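Local coordinates for KLLA0E08119p (Kluyveromyces lactis, PDB 3VA7), which probably catalyses the biotin- and ATP-dependent carboxylation of urea, this chain joining biotin carboxylase, carboxyltransferase and biotin-carrier parts of a longer, bifunctional urea-degrading enzyme, at residues 760-764 with 765-769; 768-771 with 772-775; 786-789 with 790-794; 892-896 with 897-901. All coordinates share one frame; numbering follows the deposited sequence.

Contacts 1 and 2 overlap along the chain, and contacts 3 and 4 follow in that order. Contacts 1 and 2, with centres about 11 Å apart, share Trp768 and Lys769 of helix 767-770 and lie in the sequence assigned to carboxyltransferase subdomains A and B. Contact 3 occupies the start of helix 786-802, which packs against contact 1 (centres about 11 Å apart) through Ala765 and Leu792. Its other neighbour is contact 4, centred about 12 Å away in the sequence assigned to subdomains C and D, where Tyr786 and Arg790 meet Phe894, Gly896 and Ser897. Contacts 2 and 4 are about 26 Å apart, centre to centre. Helix 786-802 thus bridges the two halves near the sodium site.

Contact 1 (760-764 with 765-769). With NA (sodium ion), chain K.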
loop_
_atom_site.group_PDB
_atom_site.type_symbol
_atom_site.label_atom_id
_atom_site.label_comp_id
_atom_site.label_asym_id
_atom_site.label_seq_id
_atom_site.Cartn_x
_atom_site.Cartn_y
_atom_site.Cartn_z
ATOM N N ALA A 760 20.210 -24.130 -6.619
ATOM C CA ALA A 760 21.297 -23.602 -5.792
ATOM C C ALA A 760 20.755 -22.287 -5.234
ATOM O O ALA A 760 19.675 -21.860 -5.680
ATOM C CB ALA A 760 22.527 -23.349 -6.632
ATOM N N VAL A 761 21.478 -21.657 -4.287
ATOM C CA VAL A 761 21.079 -20.380 -3.717
ATOM C C VAL A 761 22.282 -19.432 -3.562
ATOM O O VAL A 761 23.273 -19.741 -2.870
ATOM C CB VAL A 761 20.448 -20.546 -2.306
ATOM C CG1 VAL A 761 20.019 -19.183 -1.775
ATOM C CG2 VAL A 761 19.269 -21.610 -2.300
ATOM N N VAL A 762 22.174 -18.266 -4.198
ATOM C CA VAL A 762 23.149 -17.240 -4.129
ATOM C C VAL A 762 23.419 -16.964 -2.648
ATOM O O VAL A 762 22.448 -16.934 -1.809
ATOM C CB VAL A 762 22.631 -15.980 -4.852
ATOM C CG1 VAL A 762 23.591 -14.818 -4.640
ATOM C CG2 VAL A 762 22.403 -16.273 -6.347
ATOM N N ALA A 763 24.709 -16.766 -2.299
ATOM C CA ALA A 763 25.033 -16.642 -0.886
ATOM C C ALA A 763 24.554 -15.309 -0.419
ATOM O O ALA A 763 24.587 -14.378 -1.155
ATOM C CB ALA A 763 26.521 -16.825 -0.606
ATOM N N GLU A 764 24.094 -15.219 0.807
ATOM C CA GLU A 764 23.550 -13.974 1.278
ATOM C C GLU A 764 24.357 -12.795 0.745
ATOM O O GLU A 764 23.788 -11.831 0.205
ATOM C CB GLU A 764 23.570 -13.955 2.796
ATOM C CG GLU A 764 22.943 -12.719 3.415
ATOM C CD GLU A 764 22.813 -12.848 4.917
ATOM O OE1 GLU A 764 22.499 -11.834 5.560
ATOM O OE2 GLU A 764 23.058 -13.973 5.459
ATOM N N ALA A 765 25.678 -12.909 0.899
ATOM C CA ALA A 765 26.629 -11.819 0.751
ATOM C C ALA A 765 26.989 -11.666 -0.701
ATOM O O ALA A 765 27.692 -10.708 -1.063
ATOM C CB ALA A 765 27.894 -12.140 1.544
ATOM N N GLU A 766 26.565 -12.632 -1.511
ATOM C CA GLU A 766 26.679 -12.522 -2.957
ATOM C C GLU A 766 25.446 -11.903 -3.668
ATOM O O GLU A 766 25.541 -11.485 -4.830
ATOM C CB GLU A 766 27.067 -13.862 -3.582
ATOM C CG GLU A 766 28.405 -14.325 -3.100
ATOM C CD GLU A 766 29.504 -13.811 -3.988
ATOM O OE1 GLU A 766 29.520 -14.249 -5.156
ATOM O OE2 GLU A 766 30.314 -12.977 -3.544
ATOM N N LEU A 767 24.314 -11.829 -2.971
ATOM C CA LEU A 767 23.071 -11.277 -3.553
ATOM C C LEU A 767 23.222 -9.862 -4.115
ATOM O O LEU A 767 22.567 -9.548 -5.091
ATOM C CB LEU A 767 21.905 -11.339 -2.547
ATOM C CG LEU A 767 21.040 -12.563 -2.811
ATOM C CD1 LEU A 767 19.930 -12.698 -1.765
ATOM C CD2 LEU A 767 20.428 -12.442 -4.199
ATOM N N TRP A 768 24.078 -9.025 -3.511
ATOM C CA TRP A 768 24.312 -7.683 -4.016
ATOM C C TRP A 768 24.723 -7.670 -5.464
ATOM O O TRP A 768 24.417 -6.743 -6.148
ATOM C CB TRP A 768 25.372 -6.943 -3.221
ATOM C CG TRP A 768 26.816 -7.222 -3.676
ATOM C CD1 TRP A 768 27.663 -8.180 -3.180
ATOM C CD2 TRP A 768 27.552 -6.530 -4.705
ATOM N NE1 TRP A 768 28.882 -8.134 -3.843
ATOM C CE2 TRP A 768 28.846 -7.130 -4.774
ATOM C CE3 TRP A 768 27.249 -5.469 -5.574
ATOM C CZ2 TRP A 768 29.842 -6.689 -5.670
ATOM C CZ3 TRP A 768 28.221 -5.047 -6.477
ATOM C CH2 TRP A 768 29.513 -5.663 -6.514
ATOM N N LYS A 769 25.426 -8.694 -5.919
ATOM C CA LYS A 769 25.801 -8.788 -7.316
ATOM C C LYS A 769 24.560 -8.845 -8.164
ATOM O O LYS A 769 24.470 -8.141 -9.203
ATOM C CB LYS A 769 26.702 -10.001 -7.608
ATOM C CG LYS A 769 28.176 -9.779 -7.239
ATOM C CD LYS A 769 28.973 -11.087 -7.299
ATOM C CE LYS A 769 30.321 -10.831 -6.719
ATOM N NZ LYS A 769 31.015 -12.069 -6.275
HETATM NA NA NA K . 24.896 -15.673 6.519
HETATM O O HOH W 1 24.555 -9.416 -1.185
HETATM O O HOH W 2 23.449 -13.873 8.333
#
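Ala763 O accepts a hydrogen bond from Glu766 N (2.7 Å, N-H...O angle 139°) and a weak one from Leu767 N, folding the chain sharply at 763-767. Leu767 N also donates to Glu764 O at 3.2 Å, within the same bend. Here Val762 sets its CG1 methyl on the incoming backbone: that atom is 3.5 Å from Leu767 N, and the same methyl meets CG of Leu767 at 3.9 Å, an apolar contact across the turn. A water donates to Glu764 O at 2.9 Å, giving this carbonyl a second donor. The turn leads from strand 756-762 of the mixed carboxyltransferase sheet into the short helix 767-770, and helix 786-802 packs on it, Ala763 meeting Ala789 and Ala765 meeting Leu792. From the bend the Glu764 side chain leads away. With CG opposite the backbone N (chi1 -177°) and the chain extended beyond it, the carboxylate reaches the sodium ion, which Glu764 OE2 binds at 2.7 Å; a water at 2.9 Å from the ion and Asp845 OD2 are further ligands. Glu766 behaves differently, its chain bending at chi2 (-90°) to bring the carboxylate beside Lys769, three residues on. Lys769 NZ meets Glu766 OE1 at 2.9 Å on the syn side of the carboxylate in a salt bridge, with a weak bond to OE2. Glu766 OE1 also accepts from Gly666 N of strand 662-669.

Contact 2 (768-771 with 772-775); sequences WKVG and QLTP
Trp768 brings the CE3-CZ3 side of its six-membered ring against Gln772 CG, with Trp768 CZ3 3.9 Å from that atom at an oblique approach. The touch is made by the methylene, and the amide plane is turned 62° from the ring. Trp768 CG lies between the backbone N and the carbonyl carbon (chi1 85°), which places the indole beside Gln772, while the aliphatic CG of Lys769 sits 3.6 Å above one face of the indole, offset toward its rim. Beyond CG the Gln772 chain bends, and its buried amide is satisfied at both ends: OE1 accepts from Cys586 N, and NE2 donates to Arg587 O and Asp510 OD1. The backbone closes the bend with two bonds, Gln772 N donating to Lys769 O (2.8 Å, N-H...O angle 149°) and Leu773 N donating weakly to Val770 O at 3.4 Å. Val770 CG1 and Leu773 CD1 also touch, at 4.2 Å, and both residues pack on Val702 of strand 701-705. Successive bonds from residue i+3 back to i are those of a 3-10-like turn, here at the end of the short helix 767-770, from which the chain passes through a loop to strand 778-783 of the carboxyltransferase sheet.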
loop_
_atom_site.group_PDB
_atom_site.type_symbol
_atom_site.label_atom_id
_atom_site.label_comp_id
_atom_site.label_asym_id
_atom_site.label_seq_id
_atom_site.Cartn_x
_atom_site.Cartn_y
_atom_site.Cartn_z
ATOM N N TRP A 768 24.078 -9.025 -3.511
ATOM C CA TRP A 768 24.312 -7.683 -4.016
ATOM C C TRP A 768 24.723 -7.670 -5.464
ATOM O O TRP A 768 24.417 -6.743 -6.148
ATOM C CB TRP A 768 25.372 -6.943 -3.221
ATOM C CG TRP A 768 26.816 -7.222 -3.676
ATOM C CD1 TRP A 768 27.663 -8.180 -3.180
ATOM C CD2 TRP A 768 27.552 -6.530 -4.705
ATOM N NE1 TRP A 768 28.882 -8.134 -3.843
ATOM C CE2 TRP A 768 28.846 -7.130 -4.774
ATOM C CE3 TRP A 768 27.249 -5.469 -5.574
ATOM C CZ2 TRP A 768 29.842 -6.689 -5.670
ATOM C CZ3 TRP A 768 28.221 -5.047 -6.477
ATOM C CH2 TRP A 768 29.513 -5.663 -6.514
ATOM N N LYS A 769 25.426 -8.694 -5.919
ATOM C CA LYS A 769 25.801 -8.788 -7.316
ATOM C C LYS A 769 24.560 -8.845 -8.164
ATOM O O LYS A 769 24.470 -8.141 -9.203
ATOM C CB LYS A 769 26.702 -10.001 -7.608
ATOM C CG LYS A 769 28.176 -9.779 -7.239
ATOM C CD LYS A 769 28.973 -11.087 -7.299
ATOM C CE LYS A 769 30.321 -10.831 -6.719
ATOM N NZ LYS A 769 31.015 -12.069 -6.275
ATOM N N VAL A 770 23.603 -9.667 -7.716
ATOM C CA VAL A 770 22.358 -9.877 -8.450
ATOM C C VAL A 770 21.589 -8.560 -8.544
ATOM O O VAL A 770 20.982 -8.266 -9.570
ATOM C CB VAL A 770 21.534 -11.032 -7.839
ATOM C CG1 VAL A 770 20.254 -11.296 -8.635
ATOM C CG2 VAL A 770 22.387 -12.282 -7.832
ATOM N N GLY A 771 21.687 -7.729 -7.525
ATOM C CA GLY A 771 21.168 -6.349 -7.634
ATOM C C GLY A 771 21.864 -5.381 -8.611
ATOM O O GLY A 771 21.505 -4.201 -8.697
ATOM N N GLN A 772 22.859 -5.854 -9.338
ATOM C CA GLN A 772 23.579 -4.965 -10.239
ATOM C C GLN A 772 23.577 -5.518 -11.651
ATOM O O GLN A 772 24.103 -4.883 -12.590
ATOM C CB GLN A 772 25.012 -4.671 -9.718
ATOM C CG GLN A 772 25.084 -3.801 -8.442
ATOM C CD GLN A 772 24.497 -2.419 -8.649
ATOM O OE1 GLN A 772 24.204 -2.061 -9.776
ATOM N NE2 GLN A 772 24.318 -1.628 -7.565
ATOM N N LEU A 773 22.968 -6.697 -11.800
ATOM C CA LEU A 773 22.741 -7.283 -13.108
ATOM C C LEU A 773 21.795 -6.409 -13.998
ATOM O O LEU A 773 20.937 -5.701 -13.488
ATOM C CB LEU A 773 22.235 -8.716 -12.958
ATOM C CG LEU A 773 23.076 -9.777 -12.210
ATOM C CD1 LEU A 773 22.365 -11.157 -12.249
ATOM C CD2 LEU A 773 24.504 -9.877 -12.763
ATOM N N THR A 774 22.054 -6.377 -15.305
ATOM C CA THR A 774 21.223 -5.628 -16.262
ATOM C C THR A 774 21.039 -6.632 -17.363
ATOM O O THR A 774 21.859 -7.541 -17.484
ATOM C CB THR A 774 21.896 -4.329 -16.832
ATOM O OG1 THR A 774 23.208 -4.630 -17.305
ATOM C CG2 THR A 774 22.011 -3.213 -15.782
ATOM N N PRO A 775 19.959 -6.503 -18.164
ATOM C CA PRO A 775 19.750 -7.490 -19.254
ATOM C C PRO A 775 20.961 -7.553 -20.132
ATOM O O PRO A 775 21.646 -6.547 -20.290
ATOM C CB PRO A 775 18.576 -6.941 -20.027
ATOM C CG PRO A 775 17.816 -6.145 -19.026
ATOM C CD PRO A 775 18.813 -5.605 -17.996
#

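Contact 3 (786-789 with 790-794); sequences YGVA and RQLKE
Arg790 lays its aliphatic stem over one face of the Tyr786 ring, its CG 3.9 Å from the ring centroid and 22° off the normal, a CH-pi contact between residues four apart on helix 786-802. The nearest side-chain pair is Tyr786 CZ and Arg790 CG at 3.6 Å; Arg790 CD also lies near the hydroxyl end of the ring. The two side chains run side by side in the same direction, with ring and guanidinium planes only 17° apart. Tyr786 holds CG opposite its backbone N (chi1 169°), which brings the ring alongside Arg790 with its face against the stem, and Arg790 bends at chi2 and chi3 to follow the ring. With an alanine at Tyr786, the Arg790 stem would probably lose the surface it rests on, leaving the guanidinium freer to swing. Farther out, Arg790 NH2 forms a salt bridge with Glu794 OE1 at 3.4 Å, one turn on. Arg790 also belongs, with Glu764 and Asp845, to the sodium site, but a separation of about 2 Å between nearest atoms of two positively charged groups makes that pairing doubtful. Regular helix bonds set the spacing: Arg790 N to Tyr786 O at 3.1 Å, Gln791 N to Gly787 O at 3.0 Å, and Leu792 N to Val788 O at 3.2 Å. Along another side of the helix, Val788 CG1 approaches Leu792 CD1 at 4.5 Å.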
loop_
_atom_site.group_PDB
_atom_site.type_symbol
_atom_site.label_atom_id
_atom_site.label_comp_id
_atom_site.label_asym_id
_atom_site.label_seq_id
_atom_site.Cartn_x
_atom_site.Cartn_y
_atom_site.Cartn_z
ATOM N N TYR A 786 29.390 -23.679 2.945
ATOM C CA TYR A 786 28.729 -22.917 3.986
ATOM C C TYR A 786 29.700 -21.915 4.656
ATOM O O TYR A 786 29.359 -20.740 4.844
ATOM C CB TYR A 786 28.079 -23.875 4.987
ATOM C CG TYR A 786 27.608 -23.145 6.216
ATOM C CD1 TYR A 786 26.416 -22.347 6.194
ATOM C CD2 TYR A 786 28.377 -23.191 7.414
ATOM C CE1 TYR A 786 25.987 -21.651 7.341
ATOM C CE2 TYR A 786 27.950 -22.483 8.542
ATOM C CZ TYR A 786 26.762 -21.725 8.499
ATOM O OH TYR A 786 26.409 -21.041 9.642
ATOM N N GLY A 787 30.917 -22.369 5.005
ATOM C CA GLY A 787 31.850 -21.553 5.796
ATOM C C GLY A 787 32.362 -20.350 5.009
ATOM O O GLY A 787 32.422 -19.194 5.492
ATOM N N VAL A 788 32.749 -20.605 3.772
ATOM C CA VAL A 788 33.201 -19.496 2.931
ATOM C C VAL A 788 32.090 -18.437 2.824
ATOM O O VAL A 788 32.349 -17.254 2.901
ATOM C CB VAL A 788 33.682 -19.997 1.553
ATOM C CG1 VAL A 788 33.865 -18.851 0.598
ATOM C CG2 VAL A 788 34.974 -20.732 1.742
ATOM N N ALA A 789 30.863 -18.898 2.698
ATOM C CA ALA A 789 29.729 -18.041 2.564
ATOM C C ALA A 789 29.550 -17.155 3.803
ATOM O O ALA A 789 29.219 -15.982 3.685
ATOM C CB ALA A 789 28.519 -18.896 2.312
ATOM N N ARG A 790 29.840 -17.691 4.987
ATOM C CA ARG A 790 29.770 -16.906 6.258
ATOM C C ARG A 790 30.870 -15.883 6.342
ATOM O O ARG A 790 30.667 -14.769 6.853
ATOM C CB ARG A 790 29.794 -17.828 7.477
ATOM C CG ARG A 790 28.639 -18.855 7.439
ATOM C CD ARG A 790 27.352 -18.104 7.646
ATOM N NE ARG A 790 27.551 -17.368 8.890
ATOM C CZ ARG A 790 26.859 -16.315 9.292
ATOM N NH1 ARG A 790 25.869 -15.822 8.527
ATOM N NH2 ARG A 790 27.191 -15.757 10.463
ATOM N N GLN A 791 32.032 -16.257 5.802
ATOM C CA GLN A 791 33.238 -15.403 5.844
ATOM C C GLN A 791 32.967 -14.111 5.094
ATOM O O GLN A 791 33.211 -13.018 5.641
ATOM C CB GLN A 791 34.471 -16.123 5.244
ATOM C CG GLN A 791 35.289 -16.973 6.220
ATOM C CD GLN A 791 36.240 -17.956 5.510
ATOM O OE1 GLN A 791 36.163 -19.162 5.731
ATOM N NE2 GLN A 791 37.113 -17.441 4.635
ATOM N N LEU A 792 32.464 -14.242 3.857
ATOM C CA LEU A 792 32.149 -13.078 3.047
ATOM C C LEU A 792 31.172 -12.193 3.831
ATOM O O LEU A 792 31.374 -10.989 4.001
ATOM C CB LEU A 792 31.549 -13.524 1.725
ATOM C CG LEU A 792 32.454 -14.274 0.746
ATOM C CD1 LEU A 792 31.690 -15.073 -0.311
ATOM C CD2 LEU A 792 33.384 -13.303 0.055
ATOM N N LYS A 793 30.132 -12.820 4.354
ATOM C CA LYS A 793 29.091 -12.078 5.020
ATOM C C LYS A 793 29.651 -11.296 6.173
ATOM O O LYS A 793 29.424 -10.093 6.264
ATOM C CB LYS A 793 28.016 -13.036 5.537
ATOM C CG LYS A 793 26.711 -12.384 5.807
ATOM C CD LYS A 793 26.573 -12.047 7.264
ATOM C CE LYS A 793 25.379 -11.121 7.430
ATOM N NZ LYS A 793 24.979 -11.061 8.833
ATOM N N GLU A 794 30.367 -11.988 7.064
ATOM C CA GLU A 794 30.951 -11.369 8.252
ATOM C C GLU A 794 31.903 -10.234 7.901
ATOM O O GLU A 794 31.957 -9.225 8.615
ATOM C CB GLU A 794 31.628 -12.406 9.142
ATOM C CG GLU A 794 30.734 -12.898 10.284
ATOM C CD GLU A 794 31.064 -14.332 10.754
ATOM O OE1 GLU A 794 30.292 -14.846 11.624
ATOM O OE2 GLU A 794 32.065 -14.956 10.278
#

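Contact 4 (892-896 with 897-901); sequences IEFDG and SKINQ
An Asx turn carries the chain out of strand 889-894: Asp895 OD1 accepts from Ser897 N at 3.1 Å and from Ser897 OG, also at 3.1 Å, both reaching the oxygen from the same face of the carboxylate. Asp895 CG stands opposite its backbone N (chi1 -171°), which turns the carboxylate back over the bend. The other oxygen, Asp895 OD2, makes a long, weak salt bridge with Lys898 NZ at 3.5 Å. Two donors share the Asp895 carbonyl: Lys898 N at 2.7 Å, the i+3 to i bond of a beta turn, and Ile899 N. Replacing Asp895 by an alanine would probably leave Ser897 N and OG without their common acceptor, and remove the weak partner of the Lys898 ammonium, so that the turn would be less firmly held. Behind the turn, Phe894 CB meets Ile899 CG2 at 3.9 Å, while the ring edge at CD1 faces Ile899 O and Phe894 CZ nears Gln901 CG at 4.1 Å. Asn900 takes the N-cap position of helix 901-912, whose Leu904 packs on Phe894 and Ile899; Phe894 also touches Ile848 of strand 847-852 and Tyr786 of helix 786-802, and Ser897 rests on Arg790 of that same helix.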
loop_
_atom_site.group_PDB
_atom_site.type_symbol
_atom_site.label_atom_id
_atom_site.label_comp_id
_atom_site.label_asym_id
_atom_site.label_seq_id
_atom_site.Cartn_x
_atom_site.Cartn_y
_atom_site.Cartn_z
ATOM N N ILE A 892 13.789 -23.747 7.592
ATOM C CA ILE A 892 14.279 -23.251 8.833
ATOM C C ILE A 892 15.397 -22.267 8.594
ATOM O O ILE A 892 16.452 -22.643 8.035
ATOM C CB ILE A 892 14.804 -24.426 9.632
ATOM C CG1 ILE A 892 13.615 -25.174 10.192
ATOM C CG2 ILE A 892 15.653 -23.945 10.810
ATOM C CD1 ILE A 892 13.747 -26.541 10.111
ATOM N N GLU A 893 15.166 -21.015 8.993
ATOM C CA GLU A 893 16.166 -19.983 8.789
ATOM C C GLU A 893 16.941 -19.827 10.052
ATOM O O GLU A 893 16.338 -19.762 11.164
ATOM C CB GLU A 893 15.581 -18.623 8.373
ATOM C CG GLU A 893 16.653 -17.601 7.934
ATOM C CD GLU A 893 16.120 -16.167 7.682
ATOM O OE1 GLU A 893 14.902 -15.958 7.625
ATOM O OE2 GLU A 893 16.932 -15.215 7.565
ATOM N N PHE A 894 18.269 -19.761 9.913
ATOM C CA PHE A 894 19.089 -19.531 11.096
ATOM C C PHE A 894 20.052 -18.364 11.003
ATOM O O PHE A 894 20.365 -17.821 9.923
ATOM C CB PHE A 894 19.824 -20.803 11.536
ATOM C CG PHE A 894 20.732 -21.426 10.453
ATOM C CD1 PHE A 894 22.135 -21.356 10.571
ATOM C CD2 PHE A 894 20.174 -22.108 9.342
ATOM C CE1 PHE A 894 22.971 -21.942 9.599
ATOM C CE2 PHE A 894 20.988 -22.694 8.340
ATOM C CZ PHE A 894 22.392 -22.605 8.466
ATOM N N ASP A 895 20.519 -17.999 12.186
ATOM C CA ASP A 895 21.560 -17.016 12.381
ATOM C C ASP A 895 22.866 -17.759 12.689
ATOM O O ASP A 895 23.070 -18.226 13.794
ATOM C CB ASP A 895 21.166 -16.153 13.568
ATOM C CG ASP A 895 22.052 -14.967 13.729
ATOM O OD1 ASP A 895 23.191 -14.988 13.168
ATOM O OD2 ASP A 895 21.600 -14.022 14.421
ATOM N N GLY A 896 23.738 -17.840 11.700
ATOM C CA GLY A 896 25.037 -18.521 11.776
ATOM C C GLY A 896 26.001 -17.996 12.836
ATOM O O GLY A 896 26.910 -18.709 13.283
ATOM N N SER A 897 25.790 -16.754 13.246
ATOM C CA SER A 897 26.538 -16.220 14.347
ATOM C C SER A 897 26.024 -16.774 15.706
ATOM O O SER A 897 26.728 -16.655 16.730
ATOM C CB SER A 897 26.528 -14.687 14.292
ATOM O OG SER A 897 25.470 -14.132 15.040
ATOM N N LYS A 898 24.834 -17.398 15.708
ATOM C CA LYS A 898 24.286 -18.009 16.938
ATOM C C LYS A 898 24.284 -19.546 16.980
ATOM O O LYS A 898 24.394 -20.134 18.091
ATOM C CB LYS A 898 22.905 -17.484 17.303
ATOM C CG LYS A 898 22.763 -15.953 17.333
ATOM C CD LYS A 898 21.786 -15.613 18.442
ATOM C CE LYS A 898 20.955 -14.407 18.142
ATOM N NZ LYS A 898 21.903 -13.363 17.808
ATOM N N ILE A 899 24.250 -20.191 15.808
ATOM C CA ILE A 899 24.194 -21.646 15.693
ATOM C C ILE A 899 24.685 -21.932 14.308
ATOM O O ILE A 899 24.285 -21.215 13.422
ATOM C CB ILE A 899 22.719 -22.165 15.868
ATOM C CG1 ILE A 899 22.653 -23.686 15.744
ATOM C CG2 ILE A 899 21.791 -21.497 14.837
ATOM C CD1 ILE A 899 21.351 -24.299 16.250
ATOM N N ASN A 900 25.573 -22.912 14.107
ATOM C CA ASN A 900 26.084 -23.205 12.765
ATOM C C ASN A 900 25.280 -24.287 12.104
ATOM O O ASN A 900 24.474 -24.951 12.755
ATOM C CB ASN A 900 27.579 -23.570 12.734
ATOM C CG ASN A 900 27.930 -24.761 13.633
ATOM O OD1 ASN A 900 28.513 -24.563 14.699
ATOM N ND2 ASN A 900 27.556 -25.983 13.235
ATOM N N GLN A 901 25.519 -24.493 10.823
ATOM C CA GLN A 901 24.786 -25.458 10.057
ATOM C C GLN A 901 24.762 -26.834 10.703
ATOM O O GLN A 901 23.685 -27.457 10.838
ATOM C CB GLN A 901 25.377 -25.555 8.644
ATOM C CG GLN A 901 24.446 -26.109 7.632
ATOM C CD GLN A 901 25.127 -26.378 6.299
ATOM O OE1 GLN A 901 26.114 -27.139 6.209
ATOM N NE2 GLN A 901 24.587 -25.768 5.233
#